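Local coordinates for Ketoacyl_synth_N domain-containing protein (Photorhabdus luminescens subsp. laumondii, PDB 6SMO) that probably acts as a ketosynthase-like subunit of the thiolase superfamily in the extension of polyketide chains, at residues N272-E286 with N348-Q360. Residues are numbered along the deposited sequence; the frame is centred on the assembly and turned at random.
Sequences NENAVFIMDGIYDDE and NTNQIIIQRFSNQ
Val276 and Ile278 exchange backbone hydrogen bonds with Gln351, Ile353 and Gln355, joining strands 275-278 and 351-356 as parallel neighbours in the C-terminal half of a thiolase-like fold. Four bonds form the ladder: Val276 N to Gln351 O, Ile353 N to Val276 O, Ile278 N to Ile353 O and Gln355 N to Ile278 O. On the face covered by helix 319-329, Ile278 CD1 rests on Ile352 CG2 at 3.5 Å, while Ile278 and Ile354 lie side by side. The other face carries Phe277, whose CZ meets Gln355 CB; the Gln355 amide stands almost perpendicular to the ring, with CD at the ring's edge, and its OE1 is held by Thr265.

At the C-terminal end of the pairing, Asp280 OD1 receives Arg356 NE at 2.6 Å, a salt bridge with carboxylate and guanidinium planes only 15° apart; Arg356 NH1 adds a weak second bond. Asp280 CB makes a CH-pi contact over the face of Phe357, 4.0 Å from its centroid. Tyr283 CD2 comes to the edge of the same ring, and Phe210 stacks on it.

Glu286 positions this loop: its CG is anti to the backbone N (chi1 177°), and the extended chain carries the carboxylate back to Asp280 N (2.9 Å to OE2) and Gly281 N (2.8 Å to OE1), both on syn lone pairs. A weak bond from Gln355 NE2 to Glu286 OE2 links it to strand 351-356. At the opposite end, Asn272 ND2 donates to Asn350 OD1, with Asn272 OD1 closing an Asx turn onto Asn274 N. Back on the Asp280 side, past Phe357, Tyr283 OH donates to an in-plane lone pair of Asn359 OD1 at 3.2 Å.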
loop_
_atom_site.group_PDB
_atom_site.type_symbol
_atom_site.label_atom_id
_atom_site.label_comp_id
_atom_site.label_asym_id
_atom_site.label_seq_id
_atom_site.Cartn_x
_atom_site.Cartn_y
_atom_site.Cartn_z
ATOM N N ASN C 272 -3.915 9.020 -35.359
ATOM C CA ASN C 272 -3.207 10.328 -35.450
ATOM C C ASN C 272 -1.796 10.088 -35.999
ATOM O O ASN C 272 -1.092 9.213 -35.454
ATOM C CB ASN C 272 -3.170 11.054 -34.102
ATOM C CG ASN C 272 -2.645 12.473 -34.195
ATOM O OD1 ASN C 272 -2.550 13.041 -35.282
ATOM N ND2 ASN C 272 -2.307 13.057 -33.059
ATOM N N GLU C 273 -1.408 10.844 -37.033
ATOM C CA GLU C 273 -0.104 10.719 -37.742
ATOM C C GLU C 273 0.933 11.667 -37.122
ATOM O O GLU C 273 2.138 11.380 -37.264
ATOM C CB GLU C 273 -0.283 11.004 -39.235
ATOM C CG GLU C 273 -1.125 9.962 -39.952
ATOM C CD GLU C 273 -1.225 10.140 -41.457
ATOM O OE1 GLU C 273 -2.321 9.905 -42.006
ATOM O OE2 GLU C 273 -0.208 10.504 -42.080
ATOM N N ASN C 274 0.488 12.745 -36.465
ATOM C CA ASN C 274 1.360 13.763 -35.817
ATOM C C ASN C 274 1.578 13.382 -34.346
ATOM O O ASN C 274 1.339 14.239 -33.471
ATOM C CB ASN C 274 0.771 15.172 -35.944
ATOM C CG ASN C 274 0.526 15.590 -37.378
ATOM O OD1 ASN C 274 1.309 15.271 -38.269
ATOM N ND2 ASN C 274 -0.557 16.315 -37.610
ATOM N N ALA C 275 2.030 12.149 -34.089
ATOM C CA ALA C 275 2.203 11.569 -32.737
ATOM C C ALA C 275 3.630 11.035 -32.566
ATOM O O ALA C 275 4.213 10.565 -33.564
ATOM C CB ALA C 275 1.182 10.482 -32.512
ATOM N N VAL C 276 4.157 11.111 -31.340
ATOM C CA VAL C 276 5.497 10.588 -30.934
ATOM C C VAL C 276 5.280 9.465 -29.914
ATOM O O VAL C 276 4.593 9.712 -28.903
ATOM C CB VAL C 276 6.387 11.712 -30.366
ATOM C CG1 VAL C 276 7.567 11.172 -29.572
ATOM C CG2 VAL C 276 6.869 12.650 -31.461
ATOM N N PHE C 277 5.846 8.283 -30.176
ATOM C CA PHE C 277 5.740 7.080 -29.308
ATOM C C PHE C 277 7.016 6.939 -28.470
ATOM O O PHE C 277 8.078 6.619 -29.039
ATOM C CB PHE C 277 5.492 5.824 -30.147
ATOM C CG PHE C 277 5.260 4.576 -29.334
ATOM C CD1 PHE C 277 4.053 4.370 -28.684
ATOM C CD2 PHE C 277 6.251 3.614 -29.208
ATOM C CE1 PHE C 277 3.841 3.225 -27.929
ATOM C CE2 PHE C 277 6.035 2.469 -28.454
ATOM C CZ PHE C 277 4.831 2.279 -27.816
ATOM N N ILE C 278 6.908 7.180 -27.158
ATOM C CA ILE C 278 7.984 6.912 -26.159
ATOM C C ILE C 278 7.854 5.449 -25.716
ATOM O O ILE C 278 6.763 5.068 -25.254
ATOM C CB ILE C 278 7.910 7.899 -24.975
ATOM C CG1 ILE C 278 8.169 9.337 -25.433
ATOM C CG2 ILE C 278 8.864 7.484 -23.862
ATOM C CD1 ILE C 278 7.833 10.393 -24.403
ATOM N N MET C 279 8.933 4.673 -25.852
ATOM C CA MET C 279 8.940 3.199 -25.641
ATOM C C MET C 279 9.550 2.871 -24.273
ATOM O O MET C 279 10.175 3.768 -23.668
ATOM C CB MET C 279 9.711 2.477 -26.755
ATOM C CG MET C 279 11.154 2.926 -26.935
ATOM S SD MET C 279 11.882 2.282 -28.466
ATOM C CE MET C 279 12.349 0.631 -27.949
ATOM N N ASP C 280 9.339 1.635 -23.805
ATOM C CA ASP C 280 9.847 1.098 -22.512
ATOM C C ASP C 280 11.381 1.147 -22.523
ATOM O O ASP C 280 11.957 1.742 -21.592
ATOM C CB ASP C 280 9.319 -0.320 -22.268
ATOM C CG ASP C 280 9.733 -0.926 -20.937
ATOM O OD1 ASP C 280 9.656 -0.215 -19.918
ATOM O OD2 ASP C 280 10.127 -2.109 -20.930
ATOM N N GLY C 281 12.003 0.539 -23.538
ATOM C CA GLY C 281 13.451 0.624 -23.809
ATOM C C GLY C 281 14.283 -0.271 -22.904
ATOM O O GLY C 281 15.506 -0.041 -22.830
ATOM N N ILE C 282 13.658 -1.255 -22.247
ATOM C CA ILE C 282 14.341 -2.244 -21.358
ATOM C C ILE C 282 14.787 -3.441 -22.207
ATOM O O ILE C 282 15.974 -3.814 -22.119
ATOM C CB ILE C 282 13.425 -2.681 -20.196
ATOM C CG1 ILE C 282 12.976 -1.498 -19.333
ATOM C CG2 ILE C 282 14.088 -3.768 -19.358
ATOM C CD1 ILE C 282 14.092 -0.810 -18.574
ATOM N N TYR C 283 13.866 -4.010 -22.991
ATOM C CA TYR C 283 14.031 -5.301 -23.715
ATOM C C TYR C 283 14.282 -5.047 -25.207
ATOM O O TYR C 283 13.826 -4.015 -25.740
ATOM C CB TYR C 283 12.810 -6.192 -23.473
ATOM C CG TYR C 283 12.535 -6.464 -22.015
ATOM C CD1 TYR C 283 13.193 -7.480 -21.340
ATOM C CD2 TYR C 283 11.637 -5.689 -21.299
ATOM C CE1 TYR C 283 12.956 -7.727 -19.997
ATOM C CE2 TYR C 283 11.386 -5.923 -19.957
ATOM C CZ TYR C 283 12.048 -6.947 -19.302
ATOM O OH TYR C 283 11.807 -7.184 -17.980
ATOM N N ASP C 284 14.981 -5.989 -25.851
ATOM C CA ASP C 284 15.501 -5.883 -27.241
ATOM C C ASP C 284 14.353 -5.977 -28.255
ATOM O O ASP C 284 14.367 -5.202 -29.231
ATOM C CB ASP C 284 16.537 -6.976 -27.528
ATOM C CG ASP C 284 17.791 -6.891 -26.674
ATOM O OD1 ASP C 284 17.751 -6.207 -25.633
ATOM O OD2 ASP C 284 18.800 -7.516 -27.058
ATOM N N ASP C 285 13.402 -6.890 -28.030
ATOM C CA ASP C 285 12.390 -7.321 -29.033
ATOM C C ASP C 285 11.236 -6.314 -29.135
ATOM O O ASP C 285 10.415 -6.477 -30.058
ATOM C CB ASP C 285 11.853 -8.717 -28.700
ATOM C CG ASP C 285 12.904 -9.814 -28.747
ATOM O OD1 ASP C 285 13.855 -9.685 -29.544
ATOM O OD2 ASP C 285 12.765 -10.790 -27.983
ATOM N N GLU C 286 11.173 -5.319 -28.240
ATOM C CA GLU C 286 10.061 -4.331 -28.147
ATOM C C GLU C 286 9.786 -3.697 -29.516
ATOM O O GLU C 286 8.613 -3.715 -29.941
ATOM C CB GLU C 286 10.386 -3.240 -27.123
ATOM C CG GLU C 286 9.319 -2.161 -27.031
ATOM C CD GLU C 286 9.495 -1.179 -25.885
ATOM O OE1 GLU C 286 10.631 -1.044 -25.389
ATOM O OE2 GLU C 286 8.490 -0.551 -25.492
ATOM N N ASN C 348 6.676 19.402 -34.504
ATOM C CA ASN C 348 5.343 19.857 -34.018
ATOM C C ASN C 348 4.450 18.631 -33.786
ATOM O O ASN C 348 3.858 18.130 -34.764
ATOM C CB ASN C 348 4.696 20.872 -34.969
ATOM C CG ASN C 348 4.749 20.467 -36.429
ATOM O OD1 ASN C 348 5.780 20.011 -36.917
ATOM N ND2 ASN C 348 3.645 20.643 -37.137
ATOM N N THR C 349 4.371 18.173 -32.532
ATOM C CA THR C 349 3.546 17.019 -32.079
ATOM C C THR C 349 2.384 17.543 -31.227
ATOM O O THR C 349 2.608 18.505 -30.464
ATOM C CB THR C 349 4.397 16.003 -31.305
ATOM O OG1 THR C 349 5.722 16.003 -31.837
ATOM C CG2 THR C 349 3.833 14.601 -31.365
ATOM N N ASN C 350 1.199 16.937 -31.360
ATOM C CA ASN C 350 -0.036 17.326 -30.621
ATOM C C ASN C 350 -0.501 16.183 -29.705
ATOM O O ASN C 350 -1.515 16.379 -29.005
ATOM C CB ASN C 350 -1.151 17.768 -31.577
ATOM C CG ASN C 350 -1.625 16.676 -32.515
ATOM O OD1 ASN C 350 -1.034 15.600 -32.583
ATOM N ND2 ASN C 350 -2.692 16.945 -33.247
ATOM N N GLN C 351 0.198 15.041 -29.710
ATOM C CA GLN C 351 -0.097 13.871 -28.836
ATOM C C GLN C 351 1.183 13.055 -28.621
ATOM O O GLN C 351 1.829 12.699 -29.624
ATOM C CB GLN C 351 -1.189 12.996 -29.452
ATOM C CG GLN C 351 -1.721 11.927 -28.506
ATOM C CD GLN C 351 -2.843 11.118 -29.110
ATOM O OE1 GLN C 351 -2.857 10.830 -30.305
ATOM N NE2 GLN C 351 -3.797 10.736 -28.277
ATOM N N ILE C 352 1.525 12.771 -27.359
ATOM C CA ILE C 352 2.641 11.856 -26.968
ATOM C C ILE C 352 2.045 10.679 -26.188
ATOM O O ILE C 352 1.346 10.926 -25.185
ATOM C CB ILE C 352 3.725 12.600 -26.159
ATOM C CG1 ILE C 352 4.336 13.751 -26.961
ATOM C CG2 ILE C 352 4.790 11.628 -25.670
ATOM C CD1 ILE C 352 5.228 14.666 -26.153
ATOM N N ILE C 353 2.314 9.452 -26.647
ATOM C CA ILE C 353 1.855 8.180 -26.015
ATOM C C ILE C 353 3.086 7.438 -25.484
ATOM O O ILE C 353 3.996 7.151 -26.285
ATOM C CB ILE C 353 1.043 7.335 -27.019
ATOM C CG1 ILE C 353 -0.262 8.040 -27.404
ATOM C CG2 ILE C 353 0.780 5.935 -26.481
ATOM C CD1 ILE C 353 -0.814 7.620 -28.742
ATOM N N ILE C 354 3.101 7.152 -24.179
ATOM C CA ILE C 354 4.224 6.479 -23.459
ATOM C C ILE C 354 3.792 5.050 -23.119
ATOM O O ILE C 354 2.653 4.881 -22.646
ATOM C CB ILE C 354 4.612 7.275 -22.197
ATOM C CG1 ILE C 354 4.875 8.749 -22.516
ATOM C CG2 ILE C 354 5.801 6.633 -21.494
ATOM C CD1 ILE C 354 4.424 9.695 -21.433
ATOM N N GLN C 355 4.673 4.072 -23.353
ATOM C CA GLN C 355 4.435 2.636 -23.049
ATOM C C GLN C 355 5.498 2.141 -22.064
ATOM O O GLN C 355 6.671 2.545 -22.199
ATOM C CB GLN C 355 4.461 1.794 -24.326
ATOM C CG GLN C 355 3.889 0.395 -24.138
ATOM C CD GLN C 355 3.955 -0.438 -25.393
ATOM O OE1 GLN C 355 2.941 -0.918 -25.897
ATOM N NE2 GLN C 355 5.158 -0.617 -25.914
ATOM N N ARG C 356 5.081 1.306 -21.108
ATOM C CA ARG C 356 5.967 0.552 -20.182
ATOM C C ARG C 356 5.382 -0.848 -19.974
ATOM O O ARG C 356 4.154 -1.003 -20.117
ATOM C CB ARG C 356 6.105 1.278 -18.840
ATOM C CG ARG C 356 7.251 2.279 -18.782
ATOM C CD ARG C 356 8.116 2.063 -17.556
ATOM N NE ARG C 356 8.857 0.810 -17.637
ATOM C CZ ARG C 356 9.526 0.245 -16.633
ATOM N NH1 ARG C 356 10.165 -0.896 -16.830
ATOM N NH2 ARG C 356 9.554 0.811 -15.438
ATOM N N PHE C 357 6.231 -1.827 -19.659
ATOM C CA PHE C 357 5.807 -3.203 -19.287
ATOM C C PHE C 357 6.851 -3.848 -18.370
ATOM O O PHE C 357 8.025 -3.430 -18.378
ATOM C CB PHE C 357 5.508 -4.047 -20.530
ATOM C CG PHE C 357 6.439 -3.887 -21.704
ATOM C CD1 PHE C 357 7.648 -4.564 -21.749
ATOM C CD2 PHE C 357 6.078 -3.109 -22.794
ATOM C CE1 PHE C 357 8.490 -4.439 -22.844
ATOM C CE2 PHE C 357 6.921 -2.985 -23.887
ATOM C CZ PHE C 357 8.125 -3.649 -23.910
ATOM N N SER C 358 6.404 -4.843 -17.598
ATOM C CA SER C 358 7.161 -5.506 -16.505
ATOM C C SER C 358 7.816 -6.794 -17.016
ATOM O O SER C 358 7.574 -7.166 -18.181
ATOM C CB SER C 358 6.259 -5.790 -15.335
ATOM O OG SER C 358 5.349 -6.835 -15.644
ATOM N N ASN C 359 8.605 -7.442 -16.154
ATOM C CA ASN C 359 9.288 -8.735 -16.425
ATOM C C ASN C 359 8.247 -9.861 -16.469
ATOM O O ASN C 359 8.372 -10.742 -17.341
ATOM C CB ASN C 359 10.367 -9.022 -15.377
ATOM C CG ASN C 359 11.279 -10.166 -15.766
ATOM O OD1 ASN C 359 12.158 -10.005 -16.610
ATOM N ND2 ASN C 359 11.087 -11.320 -15.148
ATOM N N GLN C 360 7.262 -9.825 -15.564
ATOM C CA GLN C 360 6.222 -10.880 -15.399
ATOM C C GLN C 360 5.237 -10.840 -16.575
ATOM O O GLN C 360 4.633 -11.895 -16.865
ATOM C CB GLN C 360 5.502 -10.717 -14.059
ATOM C CG GLN C 360 6.374 -11.055 -12.857
ATOM C CD GLN C 360 6.682 -12.529 -12.766
ATOM O OE1 GLN C 360 7.828 -12.952 -12.906
ATOM N NE2 GLN C 360 5.653 -13.329 -12.539
#